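Long-range contacts in pectate lyase (Bacillus subtilis, PDB 5AMV), which cleaves polygalacturonate, the backbone of pectin, by a calcium-dependent elimination that leaves an unsaturated sugar at the new non-reducing end: residues 308-314 with 335-341; 315-319 with 369-373. All blocks are in the same frame, centred on the assembly; numbering follows the deposited sequence. Where two conformers were deposited one is given.

Contact 1: 308-314 with 335-341; sequences YAWGIGK and TISVFSG. With ADA (alpha-D-galactopyranuronic acid), chain B.
S337 sets its CB over one face of the Y308 ring, 3.5 Å from the ring centroid and displaced toward the rim, in a CH-pi contact. F339 joins the same tyrosine in an offset edge-to-face pair: the phenyl turns its edge toward the Y308 face, the planes stand at 66°, and F339 CZ comes 3.5 Å from Y308 OH. With CG of Y308 held between the backbone N and the carbonyl carbon (chi1 71°), the tyrosine ring leans across onto the neighbouring strand. The phenyl also borders the glycan pocket, its CE1 lying 3.3 Å from O6A of the bound galacturonic acid, which is hydrogen-bonded to D173, R279 and R282; R282 also makes a cation-pi contact with the F339 ring. Replacing Y308 by an alanine would probably leave S337 CB without its aromatic face and the F339 ring freer to turn beside the sugar. G311 suits this corner, since a CB there would collide with Y308 OH.

Behind these side chains, strands 310-312 and 336-338 run parallel, joined by the backbone hydrogen bonds S337 N to W310 O (2.9 Å), I312 N to S337 O (2.7 Å) and F339 N to I312 O. Just before them, A309 N hydrogen-bonds to T335 O. On the other side of the sheet, W310 CE3 meets I336 CG2 at 3.6 Å, and I312 CG1 meets I336 CD1. This sheet belongs to the parallel beta-helix of polysaccharide lyase family 1; strand 310-312 lies between 282-283 and the outermost 336-338, W310 packs inward on strands 287-296 and 317-326, and I336 touches helix 359-362.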
ATOM      1  N   TYR A 308      -2.448  15.291  -3.117  1.00  8.48           N
ATOM      2  CA  TYR A 308      -1.060  15.382  -3.560  1.00  8.05           C
ATOM      3  C   TYR A 308      -0.568  14.025  -4.024  1.00  8.67           C
ATOM      4  O   TYR A 308      -1.173  13.011  -3.661  1.00  9.05           O
ATOM      5  CB  TYR A 308      -0.149  15.957  -2.466  1.00  7.09           C
ATOM      6  CG  TYR A 308       0.116  15.033  -1.269  1.00  7.50           C
ATOM      7  CD1 TYR A 308       1.155  14.095  -1.322  1.00  6.88           C
ATOM      8  CD2 TYR A 308      -0.669  15.114  -0.071  1.00  7.94           C
ATOM      9  CE1 TYR A 308       1.407  13.228  -0.218  1.00  8.30           C
ATOM     10  CE2 TYR A 308      -0.416  14.263   1.034  1.00 10.02           C
ATOM     11  CZ  TYR A 308       0.655  13.363   0.946  1.00  8.46           C
ATOM     12  OH  TYR A 308       0.972  12.541   2.023  1.00 10.77           O
ATOM     13  N   ALA A 309       0.522  14.007  -4.808  1.00  7.61           N
ATOM     14  CA  ALA A 309       1.143  12.754  -5.215  1.00  8.38           C
ATOM     15  C   ALA A 309       2.265  12.343  -4.258  1.00  8.09           C
ATOM     16  O   ALA A 309       2.129  11.366  -3.503  1.00  9.86           O
ATOM     17  CB  ALA A 309       1.678  12.865  -6.667  1.00  6.89           C
ATOM     18  N   TRP A 310       3.364  13.110  -4.243  1.00  8.38           N
ATOM     19  CA  TRP A 310       4.539  12.743  -3.424  1.00  7.16           C
ATOM     20  C   TRP A 310       4.538  13.443  -2.076  1.00  8.36           C
ATOM     21  O   TRP A 310       4.335  14.649  -2.000  1.00  7.90           O
ATOM     22  CB  TRP A 310       5.874  13.003  -4.152  1.00  7.65           C
ATOM     23  CG  TRP A 310       5.890  12.433  -5.492  1.00  8.12           C
ATOM     24  CD1 TRP A 310       5.281  11.251  -5.907  1.00  6.44           C
ATOM     25  CD2 TRP A 310       6.521  12.993  -6.662  1.00  7.72           C
ATOM     26  NE1 TRP A 310       5.480  11.075  -7.263  1.00  6.92           N
ATOM     27  CE2 TRP A 310       6.239  12.110  -7.749  1.00  8.00           C
ATOM     28  CE3 TRP A 310       7.275  14.168  -6.904  1.00  7.41           C
ATOM     29  CZ2 TRP A 310       6.689  12.348  -9.052  1.00  7.82           C
ATOM     30  CZ3 TRP A 310       7.732  14.395  -8.233  1.00  8.17           C
ATOM     31  CH2 TRP A 310       7.419  13.494  -9.278  1.00  9.60           C
ATOM     32  N   GLY A 311       4.761  12.689  -1.005  1.00  7.89           N
ATOM     33  CA  GLY A 311       4.749  13.305   0.332  1.00  7.69           C
ATOM     34  C   GLY A 311       6.181  13.351   0.795  1.00  8.51           C
ATOM     35  O   GLY A 311       6.815  12.305   1.000  1.00  8.03           O
ATOM     36  N   ILE A 312       6.707  14.572   0.930  1.00  7.09           N
ATOM     37  CA  ILE A 312       8.115  14.763   1.309  1.00  8.11           C
ATOM     38  C   ILE A 312       8.209  14.791   2.825  1.00  8.76           C
ATOM     39  O   ILE A 312       8.044  15.854   3.452  1.00  9.36           O
ATOM     40  CB  ILE A 312       8.676  16.084   0.695  1.00  8.10           C
ATOM     41  CG1 ILE A 312       8.284  16.232  -0.790  1.00  9.16           C
ATOM     42  CG2 ILE A 312      10.194  16.152   0.871  1.00  8.16           C
ATOM     43  CD1 ILE A 312       8.555  15.005  -1.686  1.00  9.46           C
ATOM     44  N   GLY A 313       8.410  13.615   3.419  1.00  8.72           N
ATOM     45  CA  GLY A 313       8.431  13.424   4.885  1.00  9.70           C
ATOM     46  C   GLY A 313       9.841  13.631   5.432  1.00 10.43           C
ATOM     47  O   GLY A 313      10.786  13.800   4.653  1.00 10.58           O
ATOM     48  N   LYS A 314       9.971  13.511   6.768  1.00 11.23           N
ATOM     49  CA  LYS A 314      11.279  13.676   7.433  1.00 12.22           C
ATOM     50  C   LYS A 314      12.408  12.867   6.789  1.00 12.43           C
ATOM     51  O   LYS A 314      12.308  11.636   6.647  1.00 11.83           O
ATOM     52  CB  LYS A 314      11.166  13.293   8.885  1.00 13.35           C
ATOM     53  CG  LYS A 314      12.515  13.353   9.626  1.00 12.91           C
ATOM     54  CD  LYS A 314      12.237  13.033  11.073  1.00 14.93           C
ATOM     55  CE  LYS A 314      13.530  13.165  11.896  1.00 16.69           C
ATOM     56  NZ  LYS A 314      13.227  12.707  13.277  1.00 19.55           N
ATOM     57  N   THR A 335       1.548  19.507  -6.577  1.00  9.56           N
ATOM     58  CA  THR A 335       1.800  18.108  -6.944  1.00  9.30           C
ATOM     59  C   THR A 335       2.370  17.315  -5.764  1.00  8.40           C
ATOM     60  O   THR A 335       2.269  16.061  -5.713  1.00  7.64           O
ATOM     61  CB  THR A 335       2.780  17.976  -8.118  1.00  9.28           C
ATOM     62  OG1 THR A 335       4.026  18.596  -7.776  1.00 10.85           O
ATOM     63  CG2 THR A 335       2.192  18.580  -9.403  1.00 10.38           C
ATOM     64  N   ILE A 336       3.009  18.010  -4.830  1.00  8.80           N
ATOM     65  CA  ILE A 336       3.589  17.341  -3.641  1.00  8.40           C
ATOM     66  C   ILE A 336       3.085  17.986  -2.356  1.00  9.23           C
ATOM     67  O   ILE A 336       2.456  19.081  -2.382  1.00  8.78           O
ATOM     68  CB  ILE A 336       5.150  17.324  -3.690  1.00  8.38           C
ATOM     69  CG1 ILE A 336       5.697  18.725  -3.305  1.00  9.42           C
ATOM     70  CG2 ILE A 336       5.608  16.819  -5.075  1.00  8.24           C
ATOM     71  CD1 ILE A 336       7.216  18.838  -3.349  1.00  8.95           C
ATOM     72  N   SER A 337       3.319  17.301  -1.230  1.00  9.12           N
ATOM     73  CA  SER A 337       3.065  17.889   0.079  1.00 10.48           C
ATOM     74  C   SER A 337       4.354  17.724   0.891  1.00 10.62           C
ATOM     75  O   SER A 337       4.923  16.641   0.947  1.00 10.73           O
ATOM     76  CB  SER A 337       1.895  17.213   0.791  1.00 11.21           C
ATOM     77  OG  SER A 337       1.580  17.894   2.020  1.00 12.64           O
ATOM     78  N   VAL A 338       4.819  18.831   1.474  1.00 10.54           N
ATOM     79  CA  VAL A 338       6.054  18.883   2.281  1.00 12.42           C
ATOM     80  C   VAL A 338       5.722  18.880   3.773  1.00 12.75           C
ATOM     81  O   VAL A 338       4.915  19.691   4.264  1.00 12.93           O
ATOM     82  CB  VAL A 338       6.900  20.135   1.920  1.00 12.25           C
ATOM     83  CG1 VAL A 338       8.220  20.037   2.680  1.00 12.55           C
ATOM     84  CG2 VAL A 338       7.165  20.201   0.389  1.00 11.90           C
ATOM     85  N   PHE A 339       6.307  17.928   4.491  1.00 12.85           N
ATOM     86  CA  PHE A 339       6.096  17.804   5.942  1.00 14.84           C
ATOM     87  C   PHE A 339       7.381  18.240   6.676  1.00 16.46           C
ATOM     88  O   PHE A 339       8.429  18.353   6.055  1.00 15.95           O
ATOM     89  CB  PHE A 339       5.710  16.360   6.271  1.00 14.22           C
ATOM     90  CG  PHE A 339       4.478  15.897   5.540  1.00 15.37           C
ATOM     91  CD1 PHE A 339       3.211  16.282   5.993  1.00 12.65           C
ATOM     92  CD2 PHE A 339       4.578  15.147   4.350  1.00 14.60           C
ATOM     93  CE1 PHE A 339       2.027  15.902   5.321  1.00 15.62           C
ATOM     94  CE2 PHE A 339       3.402  14.752   3.663  1.00 12.63           C
ATOM     95  CZ  PHE A 339       2.114  15.129   4.145  1.00 14.76           C
ATOM     96  N   SER A 340       7.271  18.503   7.978  1.00 18.65           N
ATOM     97  CA  SER A 340       8.433  18.902   8.780  0.62 19.73           C
ATOM     98  C   SER A 340       9.524  17.825   8.669  1.00 19.04           C
ATOM     99  O   SER A 340       9.245  16.613   8.727  1.00 19.32           O
ATOM    100  CB  SER A 340       8.024  19.151  10.239  0.62 20.02           C
ATOM    101  OG  SER A 340       9.107  19.663  11.004  0.62 23.22           O
ATOM    102  N   GLY A 341      10.759  18.279   8.466  1.00 19.04           N
ATOM    103  CA  GLY A 341      11.888  17.380   8.275  1.00 18.12           C
ATOM    104  C   GLY A 341      12.056  17.067   6.795  1.00 17.33           C
ATOM    105  O   GLY A 341      13.095  16.585   6.367  1.00 16.61           O
TER
HETATM  106  C1  ADA B   3      -3.057  12.979   7.153  1.00 20.85           C
HETATM  107  C2  ADA B   3      -3.251  12.560   8.620  1.00 21.06           C
HETATM  108  C3  ADA B   3      -2.364  13.407   9.537  1.00 21.29           C
HETATM  109  C4  ADA B   3      -0.902  13.297   9.140  1.00 19.05           C
HETATM  110  C5  ADA B   3      -0.752  13.724   7.685  1.00 17.89           C
HETATM  111  C6  ADA B   3       0.650  13.362   7.247  1.00 16.45           C
HETATM  112  O2  ADA B   3      -4.613  12.846   8.970  1.00 24.83           O
HETATM  113  O3  ADA B   3      -2.485  12.948  10.891  1.00 21.79           O
HETATM  114  O4  ADA B   3      -0.513  11.913   9.254  1.00 19.44           O
HETATM  115  O5  ADA B   3      -1.666  12.985   6.824  1.00 21.48           O
HETATM  116  O6B ADA B   3       0.758  12.582   6.261  1.00 13.90           O
HETATM  117  O6A ADA B   3       1.659  13.811   7.880  1.00 16.00           O

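Contact 2: 315-319 with 369-373; sequences SSKIY and VGWTP
Y319 presents one ring face to P373 and an edge to W371, and its side chain can be traced outward through the loop 369-373. CG is anti to the backbone N (chi1 -165°), which carries the ring out under the loop. CB lies 3.8 Å from W371 CZ2. From CG onward the proline takes over: P373 CD stands over the centre of the ring, 3.3 Å from its centroid, in a CH-pi contact, and P373 CG reaches over the CD1 side. On the other flank, CD2 approaches the carbonyl O of W371 at 3.4 Å, and V369 CG2 lies at the ring edge. Farther out, in one of its two conformers T372 brings CG2 near CE2 and OH, a contact that stays doubtful. The edge of the Y319 ring points at the face of the six-membered ring of W371, an edge-to-face pair with planes at 61°.

Strand 317-326 is part of the parallel beta-helix, and segment 369-373, a loop between helices 359-362 and 382-392, drapes over it from outside. I318 points the other way, packing on V283 and V290, whereas Y319 stacks on Y346 of strand 346-348.

Polar fixing comes from the indole. W371 NE1 donates to the carbonyl O of K317 over 2.9 Å with an N-H...O angle of 153°; the acceptor lies in the indole plane, though the donor is tilted from the plane of the carbonyl. K317 and V369 pass head to tail, the lysine chain running along V369 O, with CD 3.4 Å from it, before bending at its end so that NZ makes a weak bond to S315 O. V369 CG1 rests 3.5 Å from I318 O, and the indole itself lies on Q287 and H289 of strand 287-296 and meets W14.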
ATOM      1  N   SER A 315      13.468  13.574   6.389  1.00 12.24           N
ATOM      2  CA  SER A 315      14.690  12.976   5.847  1.00 12.98           C
ATOM      3  C   SER A 315      14.424  12.102   4.595  1.00 12.21           C
ATOM      4  O   SER A 315      15.235  11.238   4.234  1.00 12.03           O
ATOM      5  CB  SER A 315      15.390  12.181   6.961  1.00 13.84           C
ATOM      6  OG  SER A 315      16.693  11.761   6.558  1.00 16.69           O
ATOM      7  N   SER A 316      13.281  12.302   3.932  1.00 10.22           N
ATOM      8  CA  SER A 316      13.011  11.541   2.722  1.00 10.63           C
ATOM      9  C   SER A 316      14.000  11.834   1.616  1.00  9.55           C
ATOM     10  O   SER A 316      14.558  12.954   1.524  1.00 10.57           O
ATOM     11  CB  SER A 316      11.575  11.755   2.194  1.00 10.05           C
ATOM     12  OG  SER A 316      11.307  13.119   1.957  1.00 10.93           O
ATOM     13  N   LYS A 317      14.251  10.839   0.779  1.00  9.94           N
ATOM     14  CA  LYS A 317      15.171  11.008  -0.313  1.00  9.82           C
ATOM     15  C   LYS A 317      14.572  10.497  -1.618  1.00 10.47           C
ATOM     16  O   LYS A 317      15.101   9.591  -2.244  1.00  9.95           O
ATOM     17  CB  LYS A 317      16.509  10.339   0.028  1.00 10.46           C
ATOM     18  CG  LYS A 317      17.226  11.039   1.177  1.00 10.52           C
ATOM     19  CD  LYS A 317      18.454  10.258   1.641  1.00 13.06           C
ATOM     20  CE  LYS A 317      19.277  11.139   2.674  1.00 13.32           C
ATOM     21  NZ  LYS A 317      18.491  11.629   3.818  1.00 13.20           N
ATOM     22  N   ILE A 318      13.452  11.084  -2.014  1.00  9.48           N
ATOM     23  CA  ILE A 318      12.812  10.666  -3.267  1.00  9.55           C
ATOM     24  C   ILE A 318      13.604  11.202  -4.458  1.00 10.05           C
ATOM     25  O   ILE A 318      13.950  12.415  -4.516  1.00  9.41           O
ATOM     26  CB  ILE A 318      11.346  11.173  -3.348  1.00  8.93           C
ATOM     27  CG1 ILE A 318      10.507  10.562  -2.209  1.00 10.00           C
ATOM     28  CG2 ILE A 318      10.769  10.911  -4.749  1.00  9.34           C
ATOM     29  CD1 ILE A 318       9.135  11.201  -2.040  1.00 10.00           C
ATOM     30  N   TYR A 319      13.902  10.299  -5.385  1.00  7.33           N
ATOM     31  CA  TYR A 319      14.557  10.619  -6.628  1.00  8.58           C
ATOM     32  C   TYR A 319      13.597  10.268  -7.765  1.00  9.21           C
ATOM     33  O   TYR A 319      13.356   9.090  -8.070  1.00  8.60           O
ATOM     34  CB  TYR A 319      15.873   9.835  -6.712  1.00  9.12           C
ATOM     35  CG  TYR A 319      16.842  10.300  -7.770  1.00  9.57           C
ATOM     36  CD1 TYR A 319      16.650   9.967  -9.108  1.00 10.37           C
ATOM     37  CD2 TYR A 319      17.957  11.041  -7.420  1.00 10.84           C
ATOM     38  CE1 TYR A 319      17.542  10.391 -10.144  1.00 12.78           C
ATOM     39  CE2 TYR A 319      18.865  11.448  -8.403  1.00 12.96           C
ATOM     40  CZ  TYR A 319      18.665  11.123  -9.761  1.00 13.83           C
ATOM     41  OH  TYR A 319      19.574  11.527 -10.726  1.00 14.37           O
ATOM     42  N   VAL A 369      19.110  14.786  -3.222  1.00 16.80           N
ATOM     43  CA  VAL A 369      18.703  13.966  -2.080  1.00 14.75           C
ATOM     44  C   VAL A 369      19.864  13.086  -1.615  1.00 15.09           C
ATOM     45  O   VAL A 369      19.666  12.156  -0.845  1.00 13.52           O
ATOM     46  CB  VAL A 369      17.446  13.088  -2.421  1.00 14.23           C
ATOM     47  CG1 VAL A 369      16.150  13.951  -2.334  1.00 14.17           C
ATOM     48  CG2 VAL A 369      17.629  12.411  -3.780  1.00 13.61           C
ATOM     49  N   GLY A 370      21.068  13.421  -2.077  1.00 14.48           N
ATOM     50  CA  GLY A 370      22.289  12.827  -1.531  1.00 14.63           C
ATOM     51  C   GLY A 370      22.626  11.445  -2.058  1.00 14.84           C
ATOM     52  O   GLY A 370      23.571  10.783  -1.547  1.00 15.67           O
ATOM     53  N   TRP A 371      21.867  10.980  -3.065  1.00 13.72           N
ATOM     54  CA  TRP A 371      22.146   9.729  -3.769  1.00 13.34           C
ATOM     55  C   TRP A 371      21.610   9.778  -5.202  1.00 13.79           C
ATOM     56  O   TRP A 371      20.800  10.651  -5.517  1.00 14.27           O
ATOM     57  CB  TRP A 371      21.531   8.523  -3.020  1.00 12.92           C
ATOM     58  CG  TRP A 371      19.996   8.453  -3.170  1.00  9.06           C
ATOM     59  CD1 TRP A 371      19.079   9.357  -2.712  1.00 11.30           C
ATOM     60  CD2 TRP A 371      19.262   7.442  -3.868  1.00  7.71           C
ATOM     61  NE1 TRP A 371      17.789   8.975  -3.092  1.00  9.33           N
ATOM     62  CE2 TRP A 371      17.882   7.802  -3.793  1.00  8.99           C
ATOM     63  CE3 TRP A 371      19.624   6.264  -4.523  1.00  9.40           C
ATOM     64  CZ2 TRP A 371      16.862   7.014  -4.360  1.00  8.23           C
ATOM     65  CZ3 TRP A 371      18.594   5.470  -5.101  1.00 10.40           C
ATOM     66  CH2 TRP A 371      17.241   5.861  -4.994  1.00  8.28           C
ATOM     67  N   THR A 372      22.103   8.860  -6.040  1.00 14.93           N
ATOM     68  CA  THR A 372      21.600   8.664  -7.404  0.50 16.49           C
ATOM     69  C   THR A 372      21.358   7.181  -7.654  1.00 16.80           C
ATOM     70  O   THR A 372      22.221   6.322  -7.384  1.00 18.15           O
ATOM     71  CB  THR A 372      22.565   9.176  -8.478  0.50 16.98           C
ATOM     72  OG1 THR A 372      23.879   8.709  -8.174  0.50 19.74           O
ATOM     73  CG2 THR A 372      22.560  10.693  -8.526  0.50 16.38           C
ATOM     74  N   PRO A 373      20.144   6.843  -8.130  1.00 17.31           N
ATOM     75  CA  PRO A 373      19.845   5.421  -8.333  1.00 18.60           C
ATOM     76  C   PRO A 373      20.782   4.798  -9.345  1.00 21.59           C
ATOM     77  O   PRO A 373      21.067   5.424 -10.367  1.00 23.32           O
ATOM     78  CB  PRO A 373      18.440   5.422  -8.929  1.00 17.92           C
ATOM     79  CG  PRO A 373      17.883   6.784  -8.758  1.00 16.46           C
ATOM     80  CD  PRO A 373      18.954   7.710  -8.251  1.00 16.73           C
TER

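How the contacts relate
From the N terminus the chain runs through 308-314 straight into 315-319, so the first halves of both contacts form one continuous piece. Residues 335-341 return after strand 317-326 and close the shorter loop, contact 1; helix 359-362 follows, and 369-373 then closes the longer one, contact 2. The segments alternate, so the two closures cross rather than nest. They meet where G341 O and S315 N, 3.0 Å apart, probably hydrogen-bond, and where I318 CD1 packs against I312 CD1. Contact 1 thus joins adjacent strands beside the glycan pocket, while contact 2 ties a late loop to the outside of a neighbouring beta-helix face.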